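Local coordinates for protein ABC-type amino acid transport system, periplasmic component (Caldanaerobacter subterraneus subsp. tengcongensis MB4, PDB 4YMX) that binds arginine and serves as the periplasmic substrate-binding component of an amino acid ABC transporter, at residues 61-73 with 244-258. Numbering follows the deposited sequence.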
# COMPACT_ATOMS: atom_id res chain seq x y z
N GLU A 61 -10.63 8.82 11.83
CA GLU A 61 -9.51 8.04 12.33
C GLU A 61 -8.81 7.35 11.18
O GLU A 61 -9.46 6.78 10.31
CB GLU A 61 -9.99 6.98 13.32
CG GLU A 61 -10.77 7.50 14.51
CD GLU A 61 -11.30 6.38 15.39
OE1 GLU A 61 -12.00 5.49 14.86
OE2 GLU A 61 -10.99 6.38 16.60
N ILE A 62 -7.48 7.40 11.18
CA ILE A 62 -6.71 6.62 10.23
C ILE A 62 -6.53 5.25 10.87
O ILE A 62 -5.93 5.13 11.96
CB ILE A 62 -5.36 7.27 9.93
CG1 ILE A 62 -5.58 8.62 9.25
CG2 ILE A 62 -4.52 6.37 9.04
CD1 ILE A 62 -4.31 9.46 9.13
N VAL A 63 -7.08 4.23 10.22
CA VAL A 63 -7.12 2.88 10.76
C VAL A 63 -6.66 1.86 9.72
O VAL A 63 -6.52 2.18 8.54
CB VAL A 63 -8.54 2.48 11.23
CG1 VAL A 63 -9.03 3.43 12.32
CG2 VAL A 63 -9.50 2.47 10.06
N GLY A 64 -6.43 0.63 10.17
CA GLY A 64 -6.07 -0.45 9.27
C GLY A 64 -5.01 -1.36 9.85
O GLY A 64 -4.50 -1.13 10.94
N PHE A 65 -4.68 -2.40 9.09
CA PHE A 65 -3.66 -3.37 9.49
C PHE A 65 -2.33 -2.69 9.81
O PHE A 65 -1.70 -2.98 10.83
CB PHE A 65 -3.51 -4.38 8.35
CG PHE A 65 -2.58 -5.52 8.63
CD1 PHE A 65 -2.81 -6.38 9.69
CD2 PHE A 65 -1.53 -5.78 7.77
CE1 PHE A 65 -1.96 -7.46 9.92
CE2 PHE A 65 -0.68 -6.86 7.99
CZ PHE A 65 -0.90 -7.70 9.06
N ASP A 66 -1.92 -1.77 8.95
CA ASP A 66 -0.65 -1.07 9.18
C ASP A 66 -0.70 -0.20 10.41
O ASP A 66 0.33 -0.02 11.09
CB ASP A 66 -0.26 -0.21 7.97
CG ASP A 66 0.28 -1.03 6.81
OD1 ASP A 66 0.53 -2.23 6.96
OD2 ASP A 66 0.51 -0.43 5.74
N ILE A 67 -1.86 0.36 10.71
CA ILE A 67 -2.00 1.19 11.91
C ILE A 67 -1.94 0.34 13.18
O ILE A 67 -1.34 0.74 14.17
CB ILE A 67 -3.30 2.01 11.89
CG1 ILE A 67 -3.42 2.79 10.58
CG2 ILE A 67 -3.35 2.94 13.10
CD1 ILE A 67 -2.20 3.59 10.20
N ASP A 68 -2.55 -0.84 13.15
CA ASP A 68 -2.44 -1.74 14.29
C ASP A 68 -0.99 -2.13 14.53
O ASP A 68 -0.54 -2.19 15.69
CB ASP A 68 -3.32 -2.97 14.11
CG ASP A 68 -4.80 -2.65 14.19
OD1 ASP A 68 -5.17 -1.52 14.58
OD2 ASP A 68 -5.60 -3.54 13.87
N ILE A 69 -0.23 -2.36 13.46
CA ILE A 69 1.18 -2.69 13.62
C ILE A 69 1.93 -1.49 14.20
O ILE A 69 2.75 -1.64 15.12
CB ILE A 69 1.80 -3.13 12.27
CG1 ILE A 69 1.18 -4.46 11.83
CG2 ILE A 69 3.31 -3.26 12.39
CD1 ILE A 69 1.59 -4.91 10.44
N ALA A 70 1.64 -0.30 13.68
CA ALA A 70 2.26 0.92 14.20
C ALA A 70 2.00 1.10 15.68
O ALA A 70 2.91 1.48 16.43
CB ALA A 70 1.76 2.10 13.46
N ASN A 71 0.77 0.84 16.10
CA ASN A 71 0.46 1.00 17.51
C ASN A 71 1.16 -0.03 18.38
O ASN A 71 1.54 0.27 19.52
CB ASN A 71 -1.05 1.05 17.75
CG ASN A 71 -1.59 2.45 17.60
OD1 ASN A 71 -1.25 3.35 18.37
ND2 ASN A 71 -2.43 2.65 16.60
N ALA A 72 1.40 -1.22 17.84
CA ALA A 72 2.17 -2.23 18.57
C ALA A 72 3.61 -1.75 18.75
O ALA A 72 4.22 -1.95 19.81
CB ALA A 72 2.13 -3.58 17.85
N ILE A 73 4.16 -1.11 17.72
CA ILE A 73 5.51 -0.57 17.79
C ILE A 73 5.58 0.56 18.82
O ILE A 73 6.49 0.60 19.65
CB ILE A 73 5.98 -0.08 16.41
CG1 ILE A 73 6.16 -1.27 15.45
CG2 ILE A 73 7.27 0.76 16.52
CD1 ILE A 73 6.27 -0.86 13.98
N LEU A 244 4.50 -10.19 17.32
CA LEU A 244 3.12 -10.26 16.84
C LEU A 244 2.85 -11.64 16.25
O LEU A 244 1.86 -12.29 16.58
CB LEU A 244 2.85 -9.18 15.79
CG LEU A 244 2.73 -7.74 16.29
CD1 LEU A 244 2.63 -6.79 15.10
CD2 LEU A 244 1.54 -7.58 17.22
N LYS A 245 3.75 -12.09 15.39
CA LYS A 245 3.58 -13.38 14.73
C LYS A 245 3.63 -14.54 15.71
O LYS A 245 2.82 -15.47 15.64
CB LYS A 245 4.63 -13.58 13.64
CG LYS A 245 4.43 -12.71 12.39
CD LYS A 245 5.60 -12.91 11.44
CE LYS A 245 5.41 -12.12 10.16
NZ LYS A 245 6.66 -12.13 9.35
N GLN A 246 4.56 -14.48 16.65
CA GLN A 246 4.79 -15.62 17.53
C GLN A 246 3.83 -15.69 18.71
O GLN A 246 3.70 -16.74 19.33
CB GLN A 246 6.25 -15.61 17.99
CG GLN A 246 7.22 -15.83 16.83
CD GLN A 246 8.67 -15.60 17.20
OE1 GLN A 246 8.97 -15.12 18.29
NE2 GLN A 246 9.58 -15.99 16.30
N SER A 247 3.14 -14.59 19.00
CA SER A 247 2.26 -14.52 20.17
C SER A 247 0.80 -14.81 19.87
O SER A 247 -0.01 -14.93 20.80
CB SER A 247 2.32 -13.14 20.82
OG SER A 247 1.72 -12.18 19.96
N GLY A 248 0.44 -14.90 18.60
CA GLY A 248 -0.95 -15.02 18.22
C GLY A 248 -1.59 -13.71 17.81
O GLY A 248 -2.64 -13.72 17.17
N GLU A 249 -0.99 -12.58 18.19
CA GLU A 249 -1.61 -11.29 17.93
C GLU A 249 -1.70 -10.98 16.43
O GLU A 249 -2.67 -10.40 15.96
CB GLU A 249 -0.88 -10.18 18.68
CG GLU A 249 -1.50 -8.80 18.52
CD GLU A 249 -2.92 -8.69 19.05
OE1 GLU A 249 -3.63 -7.76 18.60
OE2 GLU A 249 -3.34 -9.50 19.91
N TYR A 250 -0.68 -11.38 15.67
CA TYR A 250 -0.67 -11.18 14.23
C TYR A 250 -1.85 -11.86 13.57
O TYR A 250 -2.53 -11.27 12.72
CB TYR A 250 0.64 -11.72 13.67
CG TYR A 250 0.82 -11.64 12.17
CD1 TYR A 250 1.34 -10.50 11.57
CD2 TYR A 250 0.51 -12.74 11.37
CE1 TYR A 250 1.53 -10.45 10.19
CE2 TYR A 250 0.70 -12.70 10.00
CZ TYR A 250 1.21 -11.55 9.42
OH TYR A 250 1.41 -11.51 8.05
N ASP A 251 -2.11 -13.09 13.96
CA ASP A 251 -3.21 -13.81 13.35
C ASP A 251 -4.56 -13.16 13.66
O ASP A 251 -5.45 -13.15 12.82
CB ASP A 251 -3.20 -15.27 13.79
CG ASP A 251 -2.00 -16.01 13.27
OD1 ASP A 251 -1.73 -15.94 12.06
OD2 ASP A 251 -1.30 -16.64 14.09
N LYS A 252 -4.69 -12.62 14.87
CA LYS A 252 -5.89 -11.87 15.24
C LYS A 252 -6.05 -10.64 14.33
O LYS A 252 -7.15 -10.36 13.84
CB LYS A 252 -5.84 -11.47 16.72
CG LYS A 252 -7.12 -10.84 17.25
CD LYS A 252 -7.01 -10.51 18.73
CE LYS A 252 -8.26 -9.78 19.21
NZ LYS A 252 -8.33 -9.73 20.70
N LEU A 253 -4.96 -9.93 14.08
CA LEU A 253 -5.01 -8.76 13.20
C LEU A 253 -5.35 -9.13 11.76
O LEU A 253 -6.12 -8.44 11.09
CB LEU A 253 -3.69 -7.98 13.24
CG LEU A 253 -3.30 -7.39 14.60
CD1 LEU A 253 -1.96 -6.67 14.50
CD2 LEU A 253 -4.38 -6.46 15.13
N VAL A 254 -4.78 -10.23 11.28
CA VAL A 254 -5.03 -10.67 9.92
C VAL A 254 -6.50 -11.07 9.76
O VAL A 254 -7.13 -10.70 8.77
CB VAL A 254 -4.09 -11.82 9.54
CG1 VAL A 254 -4.53 -12.46 8.24
CG2 VAL A 254 -2.66 -11.32 9.46
N ASP A 255 -7.04 -11.78 10.74
CA ASP A 255 -8.46 -12.15 10.69
C ASP A 255 -9.35 -10.92 10.60
O ASP A 255 -10.30 -10.88 9.81
CB ASP A 255 -8.84 -12.95 11.93
CG ASP A 255 -8.61 -14.42 11.75
OD1 ASP A 255 -8.27 -14.83 10.62
OD2 ASP A 255 -8.78 -15.17 12.74
N LYS A 256 -9.03 -9.93 11.41
CA LYS A 256 -9.80 -8.70 11.53
C LYS A 256 -9.84 -7.90 10.23
O LYS A 256 -10.88 -7.35 9.85
CB LYS A 256 -9.21 -7.87 12.67
CG LYS A 256 -9.71 -6.45 12.84
CD LYS A 256 -8.79 -5.71 13.82
CE LYS A 256 -9.24 -4.29 14.10
NZ LYS A 256 -8.23 -3.58 14.94
N TRP A 257 -8.71 -7.84 9.52
CA TRP A 257 -8.60 -6.99 8.34
C TRP A 257 -8.73 -7.71 7.00
O TRP A 257 -9.17 -7.11 6.03
CB TRP A 257 -7.28 -6.20 8.37
CG TRP A 257 -7.21 -5.23 9.50
CD1 TRP A 257 -6.41 -5.32 10.60
CD2 TRP A 257 -8.00 -4.05 9.67
NE1 TRP A 257 -6.64 -4.26 11.43
CE2 TRP A 257 -7.62 -3.46 10.89
CE3 TRP A 257 -9.01 -3.42 8.91
CZ2 TRP A 257 -8.19 -2.28 11.37
CZ3 TRP A 257 -9.56 -2.25 9.38
CH2 TRP A 257 -9.16 -1.69 10.60
N PHE A 258 -8.33 -8.98 6.95
CA PHE A 258 -8.23 -9.68 5.67
C PHE A 258 -9.16 -10.87 5.50
O PHE A 258 -9.23 -11.45 4.41
CB PHE A 258 -6.80 -10.14 5.42
CG PHE A 258 -5.80 -9.03 5.40
CD1 PHE A 258 -5.75 -8.13 4.35
CD2 PHE A 258 -4.89 -8.88 6.44
CE1 PHE A 258 -4.82 -7.11 4.33
CE2 PHE A 258 -3.96 -7.85 6.43
CZ PHE A 258 -3.93 -6.96 5.37
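Helix 65-73 lies nearly antiparallel to helix 249-258, their axes 10.4 Å apart at closest and their directions 154° apart, which sets Phe65 against Trp257; at the far end Ala72 meets Leu244 of the preceding helix, 231-247. Phe65 is the knob: with CG anti to the backbone N (chi1 -175°), its ring reaches into the hole made by Tyr250, Leu253, Val254 and Phe258. Phe258 points its CE2 edge at the centre of one face of the Phe65 ring in a T-shaped stack, centroids 4.8 Å apart, while Ile69 CD1 lies over the other face. Leu253 CB and Tyr250 CE1 close in on the rim. The indole of Trp257 lies flat under the start of helix 65-73. Gly64 CA, at the N-cap, sits 3.6 Å from the centroid of the Trp257 six-membered ring, a CH-pi contact. Trp257 NE1 gives a nearly straight hydrogen bond of 2.7 Å to Asp68 OD2. Lys256 NZ forms a salt bridge with the same Asp68 OD2 at 2.8 Å, from the opposite face of the carboxylate plane, so two donors grip one atom. A leucine in place of Trp257 would probably cost Asp68 OD2 one of these donors and take the flat ring away from Gly64 CA. Leu244 CD2 on Ala72 CB, 4.1 Å apart, ends the contact lightly. Tyr124 of strand 117-124 stacks on Phe258, and Tyr250 OH bonds to Tyr123 O. The contact thus packs the chain's last helix against the helix that follows strand 59-63, in one lobe of the two-lobed periplasmic-binding-protein fold of family 3 solute-binding proteins.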